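Local atomic coordinates of defective in germ line development protein 3, isoform a (Caenorhabditis elegans, PDB entry 3N89), a protein that probably binds RNA and acts in germ-line development, its four KH domains packing together into a globular platform. Residues A124-N129 against V134-V139; L152-R157 against E166-L171; F186-T191 against K250-I255. All coordinates share one frame; numbering follows the deposited sequence.

Contact 1. Residues A124-N129 against V134-V139; sequences AHVRQN and VEMSFV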
ATOM      1  N   ALA A 124      21.278  27.607   5.707  1.00 31.47           N
ATOM      2  CA  ALA A 124      20.999  28.477   6.846  1.00 30.61           C
ATOM      3  C   ALA A 124      19.504  28.708   6.986  1.00 31.10           C
ATOM      4  O   ALA A 124      18.955  28.608   8.080  1.00 30.69           O
ATOM      5  CB  ALA A 124      21.717  29.806   6.678  1.00 31.06           C
ATOM      6  N   HIS A 125      18.854  29.027   5.869  1.00 32.30           N
ATOM      7  CA  HIS A 125      17.416  29.260   5.838  1.00 32.20           C
ATOM      8  C   HIS A 125      16.728  28.045   6.458  1.00 35.03           C
ATOM      9  O   HIS A 125      16.135  28.129   7.536  1.00 34.89           O
ATOM     10  CB  HIS A 125      16.959  29.432   4.387  1.00 32.38           C
ATOM     11  CG  HIS A 125      15.481  29.614   4.225  1.00 32.81           C
ATOM     12  ND1 HIS A 125      14.910  30.832   3.918  1.00 33.64           N
ATOM     13  CD2 HIS A 125      14.460  28.730   4.305  1.00 32.31           C
ATOM     14  CE1 HIS A 125      13.601  30.689   3.815  1.00 33.05           C
ATOM     15  NE2 HIS A 125      13.301  29.425   4.045  1.00 33.83           N
ATOM     16  N   VAL A 126      16.827  26.908   5.776  1.00 36.36           N
ATOM     17  CA  VAL A 126      16.206  25.678   6.254  1.00 36.89           C
ATOM     18  C   VAL A 126      16.530  25.377   7.711  1.00 38.44           C
ATOM     19  O   VAL A 126      15.660  24.958   8.473  1.00 39.65           O
ATOM     20  CB  VAL A 126      16.637  24.466   5.397  1.00 36.24           C
ATOM     21  CG1 VAL A 126      16.138  23.184   6.032  1.00 36.04           C
ATOM     22  CG2 VAL A 126      16.085  24.600   3.985  1.00 33.42           C
ATOM     23  N   ARG A 127      17.784  25.584   8.096  1.00 39.83           N
ATOM     24  CA  ARG A 127      18.205  25.317   9.468  1.00 40.29           C
ATOM     25  C   ARG A 127      17.557  26.256  10.477  1.00 40.64           C
ATOM     26  O   ARG A 127      17.287  25.862  11.610  1.00 41.93           O
ATOM     27  N   GLN A 128      17.302  27.495  10.060  1.00 40.73           N
ATOM     28  CA  GLN A 128      16.709  28.494  10.944  1.00 40.43           C
ATOM     29  C   GLN A 128      15.185  28.602  10.812  1.00 39.92           C
ATOM     30  O   GLN A 128      14.562  29.453  11.448  1.00 39.52           O
ATOM     31  CB  GLN A 128      17.341  29.863  10.671  1.00 42.89           C
ATOM     32  CG  GLN A 128      17.257  30.841  11.841  1.00 45.29           C
ATOM     33  CD  GLN A 128      18.216  30.486  12.962  1.00 47.30           C
ATOM     34  OE1 GLN A 128      19.429  30.429  12.758  1.00 49.50           O
ATOM     35  NE2 GLN A 128      17.676  30.242  14.154  1.00 47.52           N
ATOM     36  N   ASN A 129      14.589  27.753   9.981  1.00 38.23           N
ATOM     37  CA  ASN A 129      13.138  27.759   9.792  1.00 36.71           C
ATOM     38  C   ASN A 129      12.648  26.314   9.683  1.00 35.50           C
ATOM     39  O   ASN A 129      12.476  25.782   8.584  1.00 34.44           O
ATOM     40  CB  ASN A 129      12.759  28.542   8.527  1.00 36.93           C
ATOM     41  CG  ASN A 129      13.167  30.003   8.599  1.00 37.67           C
ATOM     42  OD1 ASN A 129      14.358  30.322   8.674  1.00 38.56           O
ATOM     43  ND2 ASN A 129      12.181  30.902   8.575  1.00 33.36           N
ATOM     44  N   VAL A 134       7.302  18.919   8.185  1.00 22.78           N
ATOM     45  CA  VAL A 134       8.002  18.876   6.913  1.00 22.34           C
ATOM     46  C   VAL A 134       9.517  18.844   7.055  1.00 22.47           C
ATOM     47  O   VAL A 134      10.198  19.821   6.744  1.00 23.99           O
ATOM     48  CB  VAL A 134       7.620  20.082   6.036  1.00 20.07           C
ATOM     49  CG1 VAL A 134       8.256  19.954   4.673  1.00 17.44           C
ATOM     50  CG2 VAL A 134       6.118  20.165   5.900  1.00 19.41           C
ATOM     51  N   GLU A 135      10.046  17.715   7.508  1.00 21.79           N
ATOM     52  CA  GLU A 135      11.484  17.585   7.666  1.00 23.01           C
ATOM     53  C   GLU A 135      12.204  17.858   6.354  1.00 24.27           C
ATOM     54  O   GLU A 135      11.789  17.387   5.301  1.00 24.23           O
ATOM     55  CB  GLU A 135      11.842  16.185   8.152  1.00 20.91           C
ATOM     56  CG  GLU A 135      13.342  15.950   8.237  1.00 20.82           C
ATOM     57  N   MET A 136      13.289  18.621   6.425  1.00 26.40           N
ATOM     58  CA  MET A 136      14.070  18.929   5.236  1.00 30.13           C
ATOM     59  C   MET A 136      15.537  18.653   5.530  1.00 31.34           C
ATOM     60  O   MET A 136      16.054  19.023   6.583  1.00 31.44           O
ATOM     61  CB  MET A 136      13.885  20.396   4.829  1.00 29.98           C
ATOM     62  CG  MET A 136      12.429  20.818   4.695  1.00 30.47           C
ATOM     63  SD  MET A 136      12.249  22.462   3.989  1.00 33.39           S
ATOM     64  CE  MET A 136      10.717  22.298   3.064  1.00 31.92           C
ATOM     65  N   SER A 137      16.202  17.994   4.592  1.00 33.50           N
ATOM     66  CA  SER A 137      17.606  17.658   4.748  1.00 34.51           C
ATOM     67  C   SER A 137      18.251  17.544   3.379  1.00 34.90           C
ATOM     68  O   SER A 137      17.607  17.156   2.408  1.00 35.08           O
ATOM     69  CB  SER A 137      17.744  16.337   5.510  1.00 37.37           C
ATOM     70  OG  SER A 137      17.171  16.433   6.809  1.00 38.09           O
ATOM     71  N   PHE A 138      19.529  17.887   3.309  1.00 36.66           N
ATOM     72  CA  PHE A 138      20.274  17.840   2.058  1.00 35.55           C
ATOM     73  C   PHE A 138      21.020  16.526   1.897  1.00 36.94           C
ATOM     74  O   PHE A 138      21.466  15.928   2.875  1.00 37.77           O
ATOM     75  CB  PHE A 138      21.268  18.996   2.017  1.00 33.67           C
ATOM     76  CG  PHE A 138      20.620  20.351   2.092  1.00 33.23           C
ATOM     77  CD1 PHE A 138      20.251  21.026   0.934  1.00 30.85           C
ATOM     78  CD2 PHE A 138      20.361  20.944   3.322  1.00 32.99           C
ATOM     79  CE1 PHE A 138      19.637  22.268   0.995  1.00 30.16           C
ATOM     80  CE2 PHE A 138      19.746  22.188   3.396  1.00 33.91           C
ATOM     81  CZ  PHE A 138      19.382  22.853   2.226  1.00 31.86           C
ATOM     82  N   VAL A 139      21.137  16.077   0.652  1.00 37.66           N
ATOM     83  CA  VAL A 139      21.856  14.852   0.338  1.00 38.61           C
ATOM     84  C   VAL A 139      22.480  15.026  -1.035  1.00 40.08           C
ATOM     85  O   VAL A 139      21.892  15.653  -1.916  1.00 40.08           O
ATOM     86  CB  VAL A 139      20.926  13.620   0.330  1.00 39.19           C
ATOM     87  CG1 VAL A 139      20.328  13.425   1.713  1.00 39.89           C
ATOM     88  CG2 VAL A 139      19.836  13.788  -0.713  1.00 38.94           C
TER
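V126 and M136 meet where helix 119-128 packs beside strand 135-141, a small worked example of how one branched side chain can serve two neighbours. From its CB, V126 splits into two methyls that part company. CG1, anti to the backbone N (chi1 172°), reaches the root of M136, with V126 CG1 3.8 Å from M136 CB. CG2, anti to the carbonyl carbon instead, heads for F138 and stops 4.1 Å from its CZ, the far corner of a ring that approaches from the opposite direction and is met at a slant. M136, by contrast, is touched at its CB, and its side chain also packs on A167 and L171 of helix 161-175. F138 lies against L122 and Q123 of the valine's own helix, so the ring meets that helix there as well as at V126, one turn on from L122. The contact joins a helix of the second KH domain to the edge strand of its sheet. About 157 Å² is buried, near the surface and with no hydrogen bond between the two segments. Helix and strand are therefore held across this contact by apolar contact alone, through two methyls of one valine, an adhesion without the directional demands of a polar bond.

Contact 2. Residues L152-R157 against E166-L171; sequences LRITAR and EAAKRL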
ATOM      1  N   LEU A 152      17.588  18.213  -2.235  1.00 29.20           N
ATOM      2  CA  LEU A 152      16.936  18.546  -0.984  1.00 26.58           C
ATOM      3  C   LEU A 152      15.873  17.484  -0.738  1.00 26.35           C
ATOM      4  O   LEU A 152      15.039  17.210  -1.601  1.00 24.73           O
ATOM      5  CB  LEU A 152      16.309  19.936  -1.058  1.00 24.98           C
ATOM      6  CG  LEU A 152      15.464  20.371   0.142  1.00 23.98           C
ATOM      7  CD1 LEU A 152      16.227  20.170   1.428  1.00 26.16           C
ATOM      8  CD2 LEU A 152      15.082  21.822  -0.023  1.00 24.74           C
ATOM      9  N   ARG A 153      15.920  16.871   0.441  1.00 26.43           N
ATOM     10  CA  ARG A 153      14.976  15.825   0.799  1.00 26.32           C
ATOM     11  C   ARG A 153      13.877  16.389   1.683  1.00 26.40           C
ATOM     12  O   ARG A 153      14.142  16.943   2.751  1.00 28.10           O
ATOM     13  CB  ARG A 153      15.709  14.691   1.518  1.00 27.44           C
ATOM     14  CG  ARG A 153      14.859  13.464   1.818  1.00 29.73           C
ATOM     15  CD  ARG A 153      15.707  12.323   2.393  1.00 31.73           C
ATOM     16  NE  ARG A 153      16.306  12.675   3.677  1.00 36.56           N
ATOM     17  CZ  ARG A 153      17.108  11.882   4.382  1.00 38.82           C
ATOM     18  NH1 ARG A 153      17.599  12.301   5.543  1.00 40.22           N
ATOM     19  NH2 ARG A 153      17.422  10.673   3.937  1.00 41.93           N
ATOM     20  N   ILE A 154      12.638  16.261   1.225  1.00 24.39           N
ATOM     21  CA  ILE A 154      11.499  16.761   1.976  1.00 23.81           C
ATOM     22  C   ILE A 154      10.655  15.546   2.353  1.00 24.04           C
ATOM     23  O   ILE A 154      10.449  14.644   1.531  1.00 23.56           O
ATOM     24  CB  ILE A 154      10.673  17.738   1.122  1.00 25.45           C
ATOM     25  CG1 ILE A 154      11.613  18.606   0.279  1.00 26.66           C
ATOM     26  CG2 ILE A 154       9.821  18.624   2.015  1.00 24.61           C
ATOM     27  CD1 ILE A 154      10.904  19.606  -0.610  1.00 26.84           C
ATOM     28  N   THR A 155      10.180  15.516   3.594  1.00 23.33           N
ATOM     29  CA  THR A 155       9.386  14.393   4.078  1.00 21.26           C
ATOM     30  C   THR A 155       8.237  14.782   5.010  1.00 20.97           C
ATOM     31  O   THR A 155       8.377  15.628   5.900  1.00 21.26           O
ATOM     32  CB  THR A 155      10.289  13.381   4.803  1.00 20.87           C
ATOM     33  OG1 THR A 155      11.289  12.907   3.888  1.00 18.87           O
ATOM     34  CG2 THR A 155       9.465  12.200   5.345  1.00 17.60           C
ATOM     35  N   ALA A 156       7.098  14.141   4.802  1.00 21.19           N
ATOM     36  CA  ALA A 156       5.921  14.402   5.609  1.00 21.21           C
ATOM     37  C   ALA A 156       4.988  13.213   5.550  1.00 20.20           C
ATOM     38  O   ALA A 156       5.186  12.298   4.756  1.00 18.98           O
ATOM     39  CB  ALA A 156       5.208  15.642   5.099  1.00 24.56           C
ATOM     40  N   ARG A 157       3.972  13.235   6.404  1.00 20.12           N
ATOM     41  CA  ARG A 157       2.974  12.177   6.453  1.00 19.26           C
ATOM     42  C   ARG A 157       1.988  12.494   5.345  1.00 18.95           C
ATOM     43  O   ARG A 157       1.922  13.628   4.880  1.00 20.34           O
ATOM     44  CB  ARG A 157       2.246  12.196   7.796  1.00 19.44           C
ATOM     45  CG  ARG A 157       3.120  12.004   9.022  1.00 16.75           C
ATOM     46  CD  ARG A 157       2.238  12.077  10.252  1.00 19.10           C
ATOM     47  NE  ARG A 157       2.937  11.805  11.501  1.00 19.20           N
ATOM     48  CZ  ARG A 157       3.481  10.635  11.812  1.00 19.77           C
ATOM     49  NH1 ARG A 157       4.098  10.474  12.980  1.00 22.11           N
ATOM     50  NH2 ARG A 157       3.411   9.630  10.956  1.00 19.61           N
ATOM     51  N   GLU A 166       3.240  23.188  -0.198  1.00 32.59           N
ATOM     52  CA  GLU A 166       3.406  24.617   0.041  1.00 32.24           C
ATOM     53  C   GLU A 166       4.857  24.945   0.397  1.00 32.71           C
ATOM     54  O   GLU A 166       5.489  25.795  -0.244  1.00 32.45           O
ATOM     55  CB  GLU A 166       2.466  25.070   1.162  1.00 32.66           C
ATOM     56  CG  GLU A 166       0.986  24.950   0.803  1.00 33.10           C
ATOM     57  CD  GLU A 166       0.498  26.093  -0.072  1.00 34.16           C
ATOM     58  OE1 GLU A 166      -0.077  27.067   0.470  1.00 36.03           O
ATOM     59  OE2 GLU A 166       0.699  26.027  -1.302  1.00 34.53           O
ATOM     60  N   ALA A 167       5.386  24.270   1.412  1.00 29.69           N
ATOM     61  CA  ALA A 167       6.769  24.500   1.822  1.00 28.07           C
ATOM     62  C   ALA A 167       7.671  24.396   0.597  1.00 27.62           C
ATOM     63  O   ALA A 167       8.595  25.189   0.423  1.00 28.59           O
ATOM     64  CB  ALA A 167       7.183  23.476   2.865  1.00 25.85           C
ATOM     65  N   ALA A 168       7.398  23.413  -0.252  1.00 27.21           N
ATOM     66  CA  ALA A 168       8.177  23.221  -1.467  1.00 27.96           C
ATOM     67  C   ALA A 168       8.017  24.427  -2.395  1.00 26.62           C
ATOM     68  O   ALA A 168       8.996  25.068  -2.759  1.00 25.59           O
ATOM     69  CB  ALA A 168       7.732  21.944  -2.179  1.00 28.48           C
ATOM     70  N   LYS A 169       6.778  24.737  -2.766  1.00 28.40           N
ATOM     71  CA  LYS A 169       6.510  25.868  -3.654  1.00 30.06           C
ATOM     72  C   LYS A 169       6.992  27.202  -3.087  1.00 31.67           C
ATOM     73  O   LYS A 169       7.268  28.135  -3.844  1.00 31.18           O
ATOM     74  CB  LYS A 169       5.015  25.944  -3.984  1.00 29.39           C
ATOM     75  CG  LYS A 169       4.564  24.830  -4.913  1.00 28.42           C
ATOM     76  CD  LYS A 169       3.059  24.775  -5.114  1.00 25.30           C
ATOM     77  CE  LYS A 169       2.728  23.711  -6.151  1.00 24.38           C
ATOM     78  NZ  LYS A 169       1.272  23.441  -6.305  1.00 23.86           N
ATOM     79  N   ARG A 170       7.089  27.299  -1.764  1.00 32.42           N
ATOM     80  CA  ARG A 170       7.577  28.529  -1.153  1.00 33.63           C
ATOM     81  C   ARG A 170       9.068  28.601  -1.454  1.00 35.74           C
ATOM     82  O   ARG A 170       9.611  29.675  -1.724  1.00 37.89           O
ATOM     83  CB  ARG A 170       7.330  28.527   0.365  1.00 30.64           C
ATOM     84  CZ  ARG A 170       3.603  28.673   3.738  1.00 31.24           C
ATOM     85  N   LEU A 171       9.718  27.443  -1.433  1.00 36.64           N
ATOM     86  CA  LEU A 171      11.146  27.365  -1.704  1.00 38.41           C
ATOM     87  C   LEU A 171      11.496  27.679  -3.150  1.00 38.93           C
ATOM     88  O   LEU A 171      12.512  28.311  -3.420  1.00 40.38           O
ATOM     89  CB  LEU A 171      11.683  25.983  -1.328  1.00 38.66           C
ATOM     90  CG  LEU A 171      12.278  25.910   0.080  1.00 40.31           C
ATOM     91  CD1 LEU A 171      11.261  26.400   1.104  1.00 40.36           C
ATOM     92  CD2 LEU A 171      12.709  24.483   0.377  1.00 40.67           C
TER
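The strand-to-helix packing of a KH domain is illustrated by L152 and I154 of strand 149-157, whose side chains reach toward helix 161-175 and find L171 and A168 there. The two leucines meet methyl to methyl, L152 CD2 lying 3.6 Å from L171 CD2, and their side chains cross at about a right angle. L152 carries its CG anti to the backbone N (chi1 174°), which sends the branch out from the strand toward the helix. One step further along this face, I154 extends its CG1 arm fully (chi2 180°) and brings CD1 to 4.2 Å from A168 CB. The CA atoms of I154 and A168 are 8.0 Å apart, the nearest such pair of the two segments. All four residues are buried, and L164, M136 and F138 add to the same apolar layer. The strand's other face is polar: T155 OG1 is hydrogen-bonded to T107 OG1 of the adjoining strand. Beyond the apolar layer, K169 makes a salt bridge with D246 of the third KH domain. Strand 149-157 lies antiparallel between strands 135-141 and 105-111, and helix 161-175 follows it in the chain and packs on the sheet, an order typical of the type I KH fold.

Contact 3. Residues F186-T191 against K250-I255; sequences FTLHFT and KARRYI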
ATOM      1  N   PHE A 186      11.602  17.601  -9.361  1.00 33.49           N
ATOM      2  CA  PHE A 186      11.219  16.686  -8.281  1.00 31.86           C
ATOM      3  C   PHE A 186      11.305  15.213  -8.656  1.00 30.87           C
ATOM      4  O   PHE A 186      10.933  14.814  -9.759  1.00 30.36           O
ATOM      5  CB  PHE A 186       9.803  17.006  -7.806  1.00 30.97           C
ATOM      6  CG  PHE A 186       9.712  18.269  -7.003  1.00 30.28           C
ATOM      7  CD1 PHE A 186       9.988  18.260  -5.642  1.00 30.81           C
ATOM      8  CD2 PHE A 186       9.376  19.473  -7.611  1.00 30.46           C
ATOM      9  CE1 PHE A 186       9.928  19.434  -4.897  1.00 30.91           C
ATOM     10  CE2 PHE A 186       9.313  20.648  -6.880  1.00 30.46           C
ATOM     11  CZ  PHE A 186       9.592  20.630  -5.517  1.00 31.56           C
ATOM     12  N   THR A 187      11.783  14.405  -7.717  1.00 29.63           N
ATOM     13  CA  THR A 187      11.933  12.973  -7.940  1.00 29.29           C
ATOM     14  C   THR A 187      11.469  12.176  -6.727  1.00 28.56           C
ATOM     15  O   THR A 187      11.812  12.518  -5.596  1.00 29.01           O
ATOM     16  CB  THR A 187      13.403  12.611  -8.197  1.00 29.24           C
ATOM     17  OG1 THR A 187      13.926  13.434  -9.246  1.00 29.81           O
ATOM     18  CG2 THR A 187      13.526  11.148  -8.585  1.00 30.10           C
ATOM     19  N   LEU A 188      10.687  11.126  -6.967  1.00 27.22           N
ATOM     20  CA  LEU A 188      10.208  10.261  -5.897  1.00 25.86           C
ATOM     21  C   LEU A 188      10.630   8.831  -6.183  1.00 26.91           C
ATOM     22  O   LEU A 188      10.516   8.353  -7.314  1.00 26.01           O
ATOM     23  CB  LEU A 188       8.683  10.309  -5.763  1.00 25.64           C
ATOM     24  CG  LEU A 188       8.151   9.353  -4.677  1.00 22.37           C
ATOM     25  CD1 LEU A 188       7.273  10.121  -3.695  1.00 20.18           C
ATOM     26  CD2 LEU A 188       7.391   8.201  -5.311  1.00 19.75           C
ATOM     27  N   HIS A 189      11.100   8.149  -5.145  1.00 26.98           N
ATOM     28  CA  HIS A 189      11.547   6.773  -5.273  1.00 25.81           C
ATOM     29  C   HIS A 189      10.585   5.795  -4.608  1.00 25.80           C
ATOM     30  O   HIS A 189      10.575   5.646  -3.384  1.00 27.00           O
ATOM     31  CB  HIS A 189      12.941   6.645  -4.668  1.00 26.37           C
ATOM     32  CG  HIS A 189      13.992   7.381  -5.434  1.00 28.22           C
ATOM     33  ND1 HIS A 189      14.847   8.289  -4.848  1.00 27.87           N
ATOM     34  CD2 HIS A 189      14.344   7.322  -6.741  1.00 28.75           C
ATOM     35  CE1 HIS A 189      15.682   8.755  -5.759  1.00 29.05           C
ATOM     36  NE2 HIS A 189      15.397   8.184  -6.916  1.00 30.23           N
ATOM     37  N   PHE A 190       9.769   5.126  -5.413  1.00 24.86           N
ATOM     38  CA  PHE A 190       8.825   4.161  -4.865  1.00 23.64           C
ATOM     39  C   PHE A 190       9.471   2.775  -4.823  1.00 24.51           C
ATOM     40  O   PHE A 190      10.018   2.306  -5.819  1.00 24.80           O
ATOM     41  CB  PHE A 190       7.554   4.120  -5.713  1.00 21.33           C
ATOM     42  CG  PHE A 190       6.422   3.373  -5.071  1.00 21.53           C
ATOM     43  CD1 PHE A 190       5.771   3.897  -3.961  1.00 19.39           C
ATOM     44  CD2 PHE A 190       6.006   2.138  -5.573  1.00 19.72           C
ATOM     45  CE1 PHE A 190       4.726   3.203  -3.355  1.00 20.15           C
ATOM     46  CE2 PHE A 190       4.966   1.438  -4.974  1.00 18.85           C
ATOM     47  CZ  PHE A 190       4.321   1.971  -3.863  1.00 19.37           C
ATOM     48  N   THR A 191       9.418   2.132  -3.660  1.00 23.64           N
ATOM     49  CA  THR A 191       9.989   0.804  -3.494  1.00 22.33           C
ATOM     50  C   THR A 191       8.889  -0.239  -3.516  1.00 22.76           C
ATOM     51  O   THR A 191       8.106  -0.362  -2.569  1.00 24.16           O
ATOM     52  CB  THR A 191      10.726   0.656  -2.157  1.00 21.86           C
ATOM     53  OG1 THR A 191       9.866   1.101  -1.098  1.00 19.72           O
ATOM     54  CG2 THR A 191      12.014   1.447  -2.159  1.00 19.97           C
ATOM     55  N   LYS A 250       0.854  12.619  -7.560  1.00 25.74           N
ATOM     56  CA  LYS A 250      -0.326  12.079  -8.228  1.00 23.99           C
ATOM     57  C   LYS A 250       0.083  10.740  -8.836  1.00 23.80           C
ATOM     58  O   LYS A 250      -0.683   9.776  -8.845  1.00 22.97           O
ATOM     59  CB  LYS A 250      -0.805  13.030  -9.329  1.00 24.65           C
ATOM     60  CG  LYS A 250      -2.305  12.957  -9.583  1.00 22.79           C
ATOM     61  CD  LYS A 250      -3.054  13.285  -8.307  1.00 25.01           C
ATOM     62  CE  LYS A 250      -4.511  12.891  -8.389  1.00 28.89           C
ATOM     63  NZ  LYS A 250      -5.167  12.943  -7.046  1.00 30.25           N
ATOM     64  N   ALA A 251       1.301  10.684  -9.355  1.00 24.05           N
ATOM     65  CA  ALA A 251       1.808   9.445  -9.921  1.00 24.34           C
ATOM     66  C   ALA A 251       1.851   8.437  -8.770  1.00 24.74           C
ATOM     67  O   ALA A 251       1.371   7.311  -8.891  1.00 23.81           O
ATOM     68  CB  ALA A 251       3.198   9.663 -10.491  1.00 21.38           C
ATOM     69  N   ARG A 252       2.420   8.862  -7.646  1.00 23.72           N
ATOM     70  CA  ARG A 252       2.512   8.015  -6.461  1.00 24.25           C
ATOM     71  C   ARG A 252       1.158   7.370  -6.157  1.00 24.09           C
ATOM     72  O   ARG A 252       1.048   6.149  -6.052  1.00 25.25           O
ATOM     73  CB  ARG A 252       2.966   8.855  -5.266  1.00 24.36           C
ATOM     74  CG  ARG A 252       2.715   8.232  -3.907  1.00 25.50           C
ATOM     75  CD  ARG A 252       2.555   9.321  -2.859  1.00 28.49           C
ATOM     76  NE  ARG A 252       2.360   8.793  -1.511  1.00 24.97           N
ATOM     77  CZ  ARG A 252       3.265   8.070  -0.864  1.00 23.99           C
ATOM     78  NH1 ARG A 252       4.422   7.791  -1.451  1.00 24.35           N
ATOM     79  NH2 ARG A 252       3.023   7.643   0.370  1.00 25.28           N
ATOM     80  N   ARG A 253       0.130   8.201  -6.033  1.00 22.50           N
ATOM     81  CA  ARG A 253      -1.213   7.729  -5.733  1.00 23.06           C
ATOM     82  C   ARG A 253      -1.725   6.674  -6.729  1.00 23.61           C
ATOM     83  O   ARG A 253      -2.319   5.669  -6.324  1.00 23.58           O
ATOM     84  CB  ARG A 253      -2.175   8.924  -5.672  1.00 22.95           C
ATOM     85  CG  ARG A 253      -3.120   8.914  -4.462  1.00 27.92           C
ATOM     86  CZ  ARG A 253      -2.606  10.917  -1.761  1.00 31.92           C
ATOM     87  NH1 ARG A 253      -3.758  10.486  -1.261  1.00 32.23           N
ATOM     88  NH2 ARG A 253      -2.115  12.087  -1.361  1.00 30.91           N
ATOM     89  N   TYR A 254      -1.494   6.883  -8.024  1.00 22.61           N
ATOM     90  CA  TYR A 254      -1.958   5.916  -9.011  1.00 22.89           C
ATOM     91  C   TYR A 254      -1.169   4.609  -8.903  1.00 23.86           C
ATOM     92  O   TYR A 254      -1.734   3.513  -9.035  1.00 24.13           O
ATOM     93  CB  TYR A 254      -1.858   6.490 -10.428  1.00 22.86           C
ATOM     94  CG  TYR A 254      -2.824   7.631 -10.710  1.00 23.52           C
ATOM     95  CD1 TYR A 254      -3.941   7.851  -9.894  1.00 24.89           C
ATOM     96  CD2 TYR A 254      -2.636   8.473 -11.807  1.00 20.43           C
ATOM     97  CE1 TYR A 254      -4.846   8.879 -10.169  1.00 23.92           C
ATOM     98  CE2 TYR A 254      -3.530   9.498 -12.088  1.00 21.97           C
ATOM     99  CZ  TYR A 254      -4.632   9.697 -11.269  1.00 24.22           C
ATOM    100  OH  TYR A 254      -5.517  10.714 -11.558  1.00 23.92           O
ATOM    101  N   ILE A 255       0.136   4.723  -8.665  1.00 23.45           N
ATOM    102  CA  ILE A 255       0.973   3.541  -8.506  1.00 22.19           C
ATOM    103  C   ILE A 255       0.433   2.773  -7.303  1.00 22.11           C
ATOM    104  O   ILE A 255       0.182   1.575  -7.389  1.00 21.41           O
ATOM    105  CB  ILE A 255       2.453   3.903  -8.228  1.00 22.87           C
ATOM    106  CG1 ILE A 255       3.060   4.626  -9.434  1.00 22.08           C
ATOM    107  CG2 ILE A 255       3.244   2.640  -7.928  1.00 21.26           C
ATOM    108  CD1 ILE A 255       4.539   5.007  -9.260  1.00 21.47           C
TER
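The ring of F190 and the guanidinium of R252 are the flat groups that carry this contact, and each is met at a slant by an aliphatic neighbour. I255 places CG2 obliquely against the phenyl ring, 3.6 Å from F190 CE2 and 3.7 Å from F190 CD2, while the two side chains slide past each other in opposite directions. The ring gets there because its CG stands anti to the backbone N (chi1 -168°), and on I255 it is likewise the CG2 branch that is anti to N. L188 offers CD1 to the guanidinium, at 4.3 Å from R252 NH1, a contact of methyl with charged group and no polar bond. R252 is buried even so; a long, weak ion pair from its NH1 to E37 OE2 may offset part of its charge, and F106 touches its side chain. Within the helix, Y254 has the carbonyl O of K250 above one face, 3.5 Å from the ring plane and displaced toward the rim. Together the two segments, both of the third KH domain, bury 212 Å². Strand 186-193 runs between strands 105-111 and 236-242 in the sheet, and helix 245-257 packs on it: L188 also packs on V108 of the first neighbour, A251 rests on V241 of the second, and I213 of helix 209-217 closes on I255 and Y254.

Overall arrangement
Followed from the N terminus, the three contacts come in series, none nested in or crossing another. Contact 1 closes the short loop joining helix 119-128 to strand 135-141; contact 2 closes the turn from strand 149-157 into helix 161-175; contact 3 spans 58 intervening residues, bringing strand 186-193 and helix 245-257 together, both in the third KH domain. Contacts 1 and 2 share neighbouring strands, with probable hydrogen bonds from R153 N to S137 O and from T155 N to E135 O. Between contacts 2 and 3, A168 CB lies 4.0 Å from F186 CZ, joining the second and third KH domains. All three reach one six-stranded antiparallel sheet, although the centres of contacts 1 and 3 are about 22 Å apart.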